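Local coordinates for protein malate dehydrogenase (PDB 1V9N) that catalyses the NAD-dependent interconversion of (S)-malate and oxaloacetate as a homodimeric dehydrogenase of the LDH2/MDH2 family, at residues S249-V252 with D253-G257; I81-P85 with S86-I90; L328-E331 with T332-L336. One frame throughout, in Å; residues are numbered along the deposited sequence.

Contact 1: residues S249-V252 with D253-G257; sequences SLMV and DILSG
Val-252 O is gripped twice by Ser-256 one helical turn on, by the backbone N at 2.8 Å and, more weakly, by the hydroxyl OG at 2.9 Å. The hydroxyl can fold back in this way because OG lies beside its own backbone N, anti to the carbonyl carbon (chi1 -59°), and CG1 of Val-252 comes alongside it. Ahead of this pair the i to i+4 ladder is regular: Ile-254 N gives to Leu-250 O at 2.8 Å and Leu-255 N to Met-251 O at 2.9 Å, while Asp-253 N to Ser-249 O is longer at 3.3 Å. A wider, pi-type turn follows at 254-257. On the apolar side, selenomethionine Met-251 and Leu-255 cross obliquely, CG of the former 3.9 Å from CD1 of the latter. CG1 of Ile-254 lies against Leu-250 O, 3.1 Å away, since it too is turned back beside its backbone N.

The polar flank is joined through a water that donates to Asp-253 OD2 and hydrogen-bonds Ser-249 OG. The carboxylate is also bonded directly by Asn-168 and Ser-265 at OD2 and by Asn-150 at OD1, so both oxygens of this buried acid are satisfied, while Ser-249 OG further bonds Gly-166 O.

Helix 242-258 thus lies on the large mixed sheet, with Met-251, Val-252 and Leu-255 touching Met-148 of strand 144-149 and Ser-256 packing on strand 278-285. Across the dimer interface, Ile-254 meets Phe-181 of strand 181-185 and Leu-255 meets Ile-285 of strand 278-285, both in the second subunit.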
loop_
_atom_site.group_PDB
_atom_site.type_symbol
_atom_site.label_atom_id
_atom_site.label_comp_id
_atom_site.label_asym_id
_atom_site.label_seq_id
_atom_site.Cartn_x
_atom_site.Cartn_y
_atom_site.Cartn_z
ATOM N N SER A 249 -6.716 3.605 2.148
ATOM C CA SER A 249 -7.638 3.235 3.214
ATOM C C SER A 249 -8.692 2.274 2.681
ATOM O O SER A 249 -9.088 1.335 3.369
ATOM C CB SER A 249 -8.321 4.475 3.795
ATOM O OG SER A 249 -9.247 4.102 4.795
ATOM N N LEU A 250 -9.144 2.514 1.454
ATOM C CA LEU A 250 -10.149 1.658 0.826
ATOM C C LEU A 250 -9.568 0.293 0.463
ATOM O O LEU A 250 -10.240 -0.731 0.572
ATOM C CB LEU A 250 -10.710 2.326 -0.429
ATOM C CG LEU A 250 -11.492 3.626 -0.225
ATOM C CD1 LEU A 250 -12.191 3.992 -1.535
ATOM C CD2 LEU A 250 -12.523 3.455 0.896
HETATM N N MSE A 251 -8.319 0.287 0.015
HETATM C CA MSE A 251 -7.652 -0.960 -0.332
HETATM C C MSE A 251 -7.719 -1.872 0.887
HETATM O O MSE A 251 -8.074 -3.042 0.782
HETATM C CB MSE A 251 -6.188 -0.690 -0.699
HETATM C CG MSE A 251 -5.363 -1.944 -0.931
HETATM SE SE MSE A 251 -3.538 -1.530 -1.456
HETATM C CE MSE A 251 -2.775 -1.328 0.289
ATOM N N VAL A 252 -7.388 -1.322 2.051
ATOM C CA VAL A 252 -7.420 -2.088 3.291
ATOM C C VAL A 252 -8.810 -2.666 3.578
ATOM O O VAL A 252 -8.937 -3.846 3.914
ATOM C CB VAL A 252 -6.990 -1.223 4.494
ATOM C CG1 VAL A 252 -7.227 -1.981 5.798
ATOM C CG2 VAL A 252 -5.536 -0.837 4.363
ATOM N N ASP A 253 -9.846 -1.839 3.453
ATOM C CA ASP A 253 -11.217 -2.285 3.711
ATOM C C ASP A 253 -11.696 -3.310 2.683
ATOM O O ASP A 253 -12.473 -4.208 3.002
ATOM C CB ASP A 253 -12.181 -1.094 3.719
ATOM C CG ASP A 253 -12.628 -0.710 5.122
ATOM O OD1 ASP A 253 -12.982 -1.612 5.915
ATOM O OD2 ASP A 253 -12.644 0.496 5.426
ATOM N N ILE A 254 -11.245 -3.168 1.446
ATOM C CA ILE A 254 -11.639 -4.095 0.398
ATOM C C ILE A 254 -10.998 -5.462 0.657
ATOM O O ILE A 254 -11.661 -6.493 0.554
ATOM C CB ILE A 254 -11.215 -3.559 -0.992
ATOM C CG1 ILE A 254 -12.046 -2.320 -1.337
ATOM C CG2 ILE A 254 -11.394 -4.639 -2.059
ATOM C CD1 ILE A 254 -11.598 -1.599 -2.605
ATOM N N LEU A 255 -9.719 -5.461 1.023
ATOM C CA LEU A 255 -9.003 -6.709 1.285
ATOM C C LEU A 255 -9.390 -7.344 2.617
ATOM O O LEU A 255 -9.357 -8.567 2.764
ATOM C CB LEU A 255 -7.488 -6.466 1.240
ATOM C CG LEU A 255 -6.936 -6.055 -0.134
ATOM C CD1 LEU A 255 -5.451 -5.711 -0.022
ATOM C CD2 LEU A 255 -7.146 -7.183 -1.129
ATOM N N SER A 256 -9.768 -6.512 3.581
ATOM C CA SER A 256 -10.151 -6.987 4.902
ATOM C C SER A 256 -11.654 -7.189 5.078
ATOM O O SER A 256 -12.127 -8.312 5.194
ATOM C CB SER A 256 -9.665 -6.005 5.975
ATOM O OG SER A 256 -8.256 -5.855 5.939
ATOM N N GLY A 257 -12.395 -6.085 5.100
ATOM C CA GLY A 257 -13.829 -6.142 5.321
ATOM C C GLY A 257 -14.731 -6.674 4.228
ATOM O O GLY A 257 -15.612 -7.492 4.507
HETATM O O HOH W 1 -11.942 2.888 5.267
#

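Contact 2: residues I81-P85 with S86-I90; sequences IREGP and SYALI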
loop_
_atom_site.group_PDB
_atom_site.type_symbol
_atom_site.label_atom_id
_atom_site.label_comp_id
_atom_site.label_asym_id
_atom_site.label_seq_id
_atom_site.Cartn_x
_atom_site.Cartn_y
_atom_site.Cartn_z
ATOM N N ILE A 81 -13.690 -20.735 7.483
ATOM C CA ILE A 81 -14.888 -20.723 6.639
ATOM C C ILE A 81 -14.596 -21.307 5.254
ATOM O O ILE A 81 -15.337 -22.154 4.758
ATOM C CB ILE A 81 -15.423 -19.284 6.455
ATOM C CG1 ILE A 81 -15.661 -18.634 7.818
ATOM C CG2 ILE A 81 -16.708 -19.305 5.650
ATOM C CD1 ILE A 81 -16.649 -19.371 8.697
ATOM N N ARG A 82 -13.527 -20.826 4.629
ATOM C CA ARG A 82 -13.104 -21.300 3.311
ATOM C C ARG A 82 -11.603 -21.513 3.424
ATOM O O ARG A 82 -10.931 -20.814 4.186
ATOM C CB ARG A 82 -13.382 -20.256 2.213
ATOM C CG ARG A 82 -14.860 -19.986 1.905
ATOM C CD ARG A 82 -15.582 -21.237 1.413
ATOM N NE ARG A 82 -15.030 -21.751 0.163
ATOM C CZ ARG A 82 -15.245 -21.209 -1.033
ATOM N NH1 ARG A 82 -16.007 -20.132 -1.153
ATOM N NH2 ARG A 82 -14.692 -21.743 -2.112
ATOM N N GLU A 83 -11.067 -22.462 2.669
ATOM C CA GLU A 83 -9.642 -22.716 2.748
ATOM C C GLU A 83 -9.076 -23.417 1.527
ATOM O O GLU A 83 -9.783 -24.128 0.803
ATOM C CB GLU A 83 -9.335 -23.528 4.015
ATOM C CG GLU A 83 -7.886 -23.988 4.143
ATOM C CD GLU A 83 -7.592 -24.635 5.486
ATOM O OE1 GLU A 83 -8.356 -25.531 5.905
ATOM O OE2 GLU A 83 -6.591 -24.248 6.123
ATOM N N GLY A 84 -7.792 -23.177 1.302
ATOM C CA GLY A 84 -7.075 -23.778 0.199
ATOM C C GLY A 84 -5.632 -23.937 0.649
ATOM O O GLY A 84 -5.274 -23.470 1.725
ATOM N N PRO A 85 -4.778 -24.592 -0.145
ATOM C CA PRO A 85 -3.378 -24.773 0.243
ATOM C C PRO A 85 -2.658 -23.456 0.554
ATOM O O PRO A 85 -1.753 -23.416 1.392
ATOM C CB PRO A 85 -2.784 -25.495 -0.964
ATOM C CG PRO A 85 -3.949 -26.337 -1.442
ATOM C CD PRO A 85 -5.085 -25.339 -1.381
ATOM N N SER A 86 -3.066 -22.379 -0.113
ATOM C CA SER A 86 -2.434 -21.077 0.091
ATOM C C SER A 86 -3.319 -19.970 0.666
ATOM O O SER A 86 -2.926 -18.803 0.657
ATOM C CB SER A 86 -1.816 -20.587 -1.223
ATOM O OG SER A 86 -0.713 -21.396 -1.594
ATOM N N TYR A 87 -4.501 -20.310 1.168
ATOM C CA TYR A 87 -5.366 -19.276 1.733
ATOM C C TYR A 87 -6.395 -19.822 2.704
ATOM O O TYR A 87 -6.635 -21.033 2.772
ATOM C CB TYR A 87 -6.098 -18.523 0.617
ATOM C CG TYR A 87 -7.360 -19.210 0.136
ATOM C CD1 TYR A 87 -8.580 -18.993 0.777
ATOM C CD2 TYR A 87 -7.325 -20.119 -0.925
ATOM C CE1 TYR A 87 -9.736 -19.666 0.376
ATOM C CE2 TYR A 87 -8.473 -20.795 -1.331
ATOM C CZ TYR A 87 -9.675 -20.562 -0.675
ATOM O OH TYR A 87 -10.818 -21.211 -1.076
ATOM N N ALA A 88 -6.999 -18.910 3.456
ATOM C CA ALA A 88 -8.045 -19.259 4.397
ATOM C C ALA A 88 -8.862 -18.024 4.773
ATOM O O ALA A 88 -8.344 -16.899 4.816
ATOM C CB ALA A 88 -7.450 -19.893 5.645
ATOM N N LEU A 89 -10.151 -18.241 5.001
ATOM C CA LEU A 89 -11.051 -17.181 5.425
ATOM C C LEU A 89 -11.455 -17.615 6.832
ATOM O O LEU A 89 -12.036 -18.680 7.023
ATOM C CB LEU A 89 -12.267 -17.089 4.499
ATOM C CG LEU A 89 -13.427 -16.205 4.971
ATOM C CD1 LEU A 89 -12.919 -14.827 5.361
ATOM C CD2 LEU A 89 -14.466 -16.106 3.860
ATOM N N ILE A 90 -11.125 -16.785 7.811
ATOM C CA ILE A 90 -11.383 -17.088 9.212
ATOM C C ILE A 90 -12.443 -16.190 9.850
ATOM O O ILE A 90 -12.548 -15.012 9.516
ATOM C CB ILE A 90 -10.078 -16.890 10.042
ATOM C CG1 ILE A 90 -8.949 -17.769 9.493
ATOM C CG2 ILE A 90 -10.347 -17.130 11.516
ATOM C CD1 ILE A 90 -9.237 -19.248 9.492
HETATM O O HOH W 2 -12.346 -23.655 -1.458
#
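Ile-81 N and Leu-89 O make a hydrogen bond of 2.7 Å at the far end of a tight antiparallel hairpin, which reverses at a type I turn from Gly-84 to Tyr-87 and carries a classic beta bulge where Ile-81 and Arg-82 both face Leu-89.

The Tyr-87 ring doubles back over the opposite arm. Its CG stands between the backbone N and the carbonyl carbon (chi1 84°), which lays one ring face on the peptide joining Glu-83 and Gly-84, with Gly-84 N 3.6 Å above the ring plane. Gly-84, having no side chain, lets the ring lie this close, and its N still donates to Tyr-87 O at 2.8 Å. These arms are strands 79-84 and 87-91, the first outermost within this chain in the mixed sheet and the second paired in parallel with strand 117-125. A water lies 2.9 Å from Tyr-87 OH and accepts from Arg-82 NH2, while the guanidinium and ring planes stand 79° apart. A phenylalanine in place of Tyr-87 would probably leave this water without one of its partners.

Beside the bulge, CB of Ile-81 packs on CG of Leu-89 at 4.0 Å. Lys-111 of helix 97-115 salt-bridges Glu-83 on the face shared with Ala-88. On the other face, Tyr-87 meets the ring of Phe-290 and Arg-82 NH1 bonds Glu-288 O, both residues of the second subunit.

Contact 3: residues L328-E331 with T332-L336; sequences LTME and TRLKL
One face of the Arg-333 guanidinium carries the methyl CG2 of Thr-329, 3.6 Å above the plane and offset toward the rim. The two side chains run side by side in the same direction: with CG beside the backbone N (chi1 -59°) and the chain extended from CG to NE, the arginine passes along the threonine and puts NE against the methyl. NE is salt-bridged to Glu-3, which together with the methyl is likely to limit how the group can turn.

Arg-333 N to Thr-329 O is an almost straight helical bond (3.0 Å, 179° at the hydrogen). On another side of the helix, CG of selenomethionine Met-330 meets CD1 of Leu-334 at 3.8 Å. The bonding slackens there: Leu-334 N makes only weak bonds, to Met-330 O and Glu-331 O, while Thr-332 O accepts from both Lys-335 N and Leu-336 N.

Helix 324-336 is held to the N-terminal segment of its own chain, where Thr-332 OG1 bonds Phe-2 O and Thr-329 OG1, also bonded to Lys-325 O, bonds Lys-4 N. Helix 34-49 also packs on it, through Leu-49 against Met-330, Arg-333 and Leu-334.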
loop_
_atom_site.group_PDB
_atom_site.type_symbol
_atom_site.label_atom_id
_atom_site.label_comp_id
_atom_site.label_asym_id
_atom_site.label_seq_id
_atom_site.Cartn_x
_atom_site.Cartn_y
_atom_site.Cartn_z
ATOM N N LEU A 328 15.396 0.793 18.079
ATOM C CA LEU A 328 16.328 1.515 18.941
ATOM C C LEU A 328 15.604 1.935 20.216
ATOM O O LEU A 328 16.135 1.803 21.320
ATOM C CB LEU A 328 16.875 2.753 18.225
ATOM C CG LEU A 328 18.264 2.616 17.596
ATOM C CD1 LEU A 328 18.304 1.418 16.671
ATOM C CD2 LEU A 328 18.603 3.896 16.844
ATOM N N THR A 329 14.390 2.449 20.054
ATOM C CA THR A 329 13.588 2.861 21.196
ATOM C C THR A 329 13.383 1.659 22.112
ATOM O O THR A 329 13.490 1.771 23.332
ATOM C CB THR A 329 12.221 3.386 20.751
ATOM O OG1 THR A 329 12.401 4.557 19.945
ATOM C CG2 THR A 329 11.363 3.734 21.963
HETATM N N MSE A 330 13.095 0.506 21.514
HETATM C CA MSE A 330 12.891 -0.718 22.276
HETATM C C MSE A 330 14.157 -1.059 23.054
HETATM O O MSE A 330 14.123 -1.237 24.271
HETATM C CB MSE A 330 12.538 -1.877 21.339
HETATM C CG MSE A 330 12.564 -3.248 22.002
HETATM SE SE MSE A 330 12.011 -4.706 20.840
HETATM C CE MSE A 330 13.439 -5.841 20.295
ATOM N N GLU A 331 15.273 -1.147 22.335
ATOM C CA GLU A 331 16.565 -1.471 22.926
ATOM C C GLU A 331 16.808 -0.634 24.182
ATOM O O GLU A 331 17.233 -1.147 25.217
ATOM C CB GLU A 331 17.672 -1.215 21.900
ATOM C CG GLU A 331 19.044 -1.731 22.297
ATOM C CD GLU A 331 20.103 -1.394 21.263
ATOM O OE1 GLU A 331 20.414 -0.194 21.101
ATOM O OE2 GLU A 331 20.618 -2.326 20.607
ATOM N N THR A 332 16.522 0.656 24.078
ATOM C CA THR A 332 16.698 1.578 25.190
ATOM C C THR A 332 15.813 1.214 26.382
ATOM O O THR A 332 16.303 0.949 27.484
ATOM C CB THR A 332 16.363 3.020 24.761
ATOM O OG1 THR A 332 17.321 3.468 23.795
ATOM C CG2 THR A 332 16.375 3.956 25.962
ATOM N N ARG A 333 14.507 1.201 26.144
ATOM C CA ARG A 333 13.534 0.903 27.183
ATOM C C ARG A 333 13.642 -0.483 27.810
ATOM O O ARG A 333 13.049 -0.739 28.857
ATOM C CB ARG A 333 12.130 1.139 26.630
ATOM C CG ARG A 333 11.936 2.568 26.168
ATOM C CD ARG A 333 10.553 2.828 25.625
ATOM N NE ARG A 333 10.359 4.250 25.359
ATOM C CZ ARG A 333 9.229 4.775 24.905
ATOM N NH1 ARG A 333 8.186 3.991 24.664
ATOM N NH2 ARG A 333 9.139 6.081 24.697
ATOM N N LEU A 334 14.398 -1.380 27.187
ATOM C CA LEU A 334 14.557 -2.721 27.737
ATOM C C LEU A 334 15.533 -2.731 28.915
ATOM O O LEU A 334 15.414 -3.554 29.825
ATOM C CB LEU A 334 15.036 -3.692 26.656
ATOM C CG LEU A 334 13.961 -4.184 25.683
ATOM C CD1 LEU A 334 14.588 -5.062 24.610
ATOM C CD2 LEU A 334 12.906 -4.964 26.459
ATOM N N LYS A 335 16.499 -1.819 28.897
ATOM C CA LYS A 335 17.472 -1.741 29.978
ATOM C C LYS A 335 17.290 -0.466 30.790
ATOM O O LYS A 335 17.834 -0.334 31.884
ATOM C CB LYS A 335 18.900 -1.826 29.421
ATOM C CG LYS A 335 19.198 -0.894 28.255
ATOM C CD LYS A 335 20.530 -1.262 27.612
ATOM C CE LYS A 335 20.780 -0.480 26.330
ATOM N NZ LYS A 335 21.996 -0.959 25.610
ATOM N N LEU A 336 16.505 0.461 30.254
ATOM C CA LEU A 336 16.240 1.727 30.923
ATOM C C LEU A 336 14.822 1.703 31.495
ATOM O O LEU A 336 14.490 2.465 32.406
ATOM C CB LEU A 336 16.397 2.872 29.920
ATOM C CG LEU A 336 16.680 4.287 30.432
ATOM C CD1 LEU A 336 17.086 5.170 29.266
ATOM C CD2 LEU A 336 15.457 4.846 31.133
#

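Contacts 1 and 3 are each a stretch within one helix, 242-258 and 324-336, whereas contact 2 is a hairpin whose first strand is the outermost of the mixed sheet within this chain. Contact 1 is wholly buried, and its acid is satisfied by neutral donors and a water. Contacts 2 and 3 are partly exposed, and in each a charged side chain is paired with a residue elsewhere in the chain. Contacts 1 and 2, with centres 18 Å apart, both reach the second subunit; contact 3 lies across the chain's centre from them and is touched by no other chain of the assembly. Side chains of contacts 1 and 3 each come within about 7 Å of a bound NADPH.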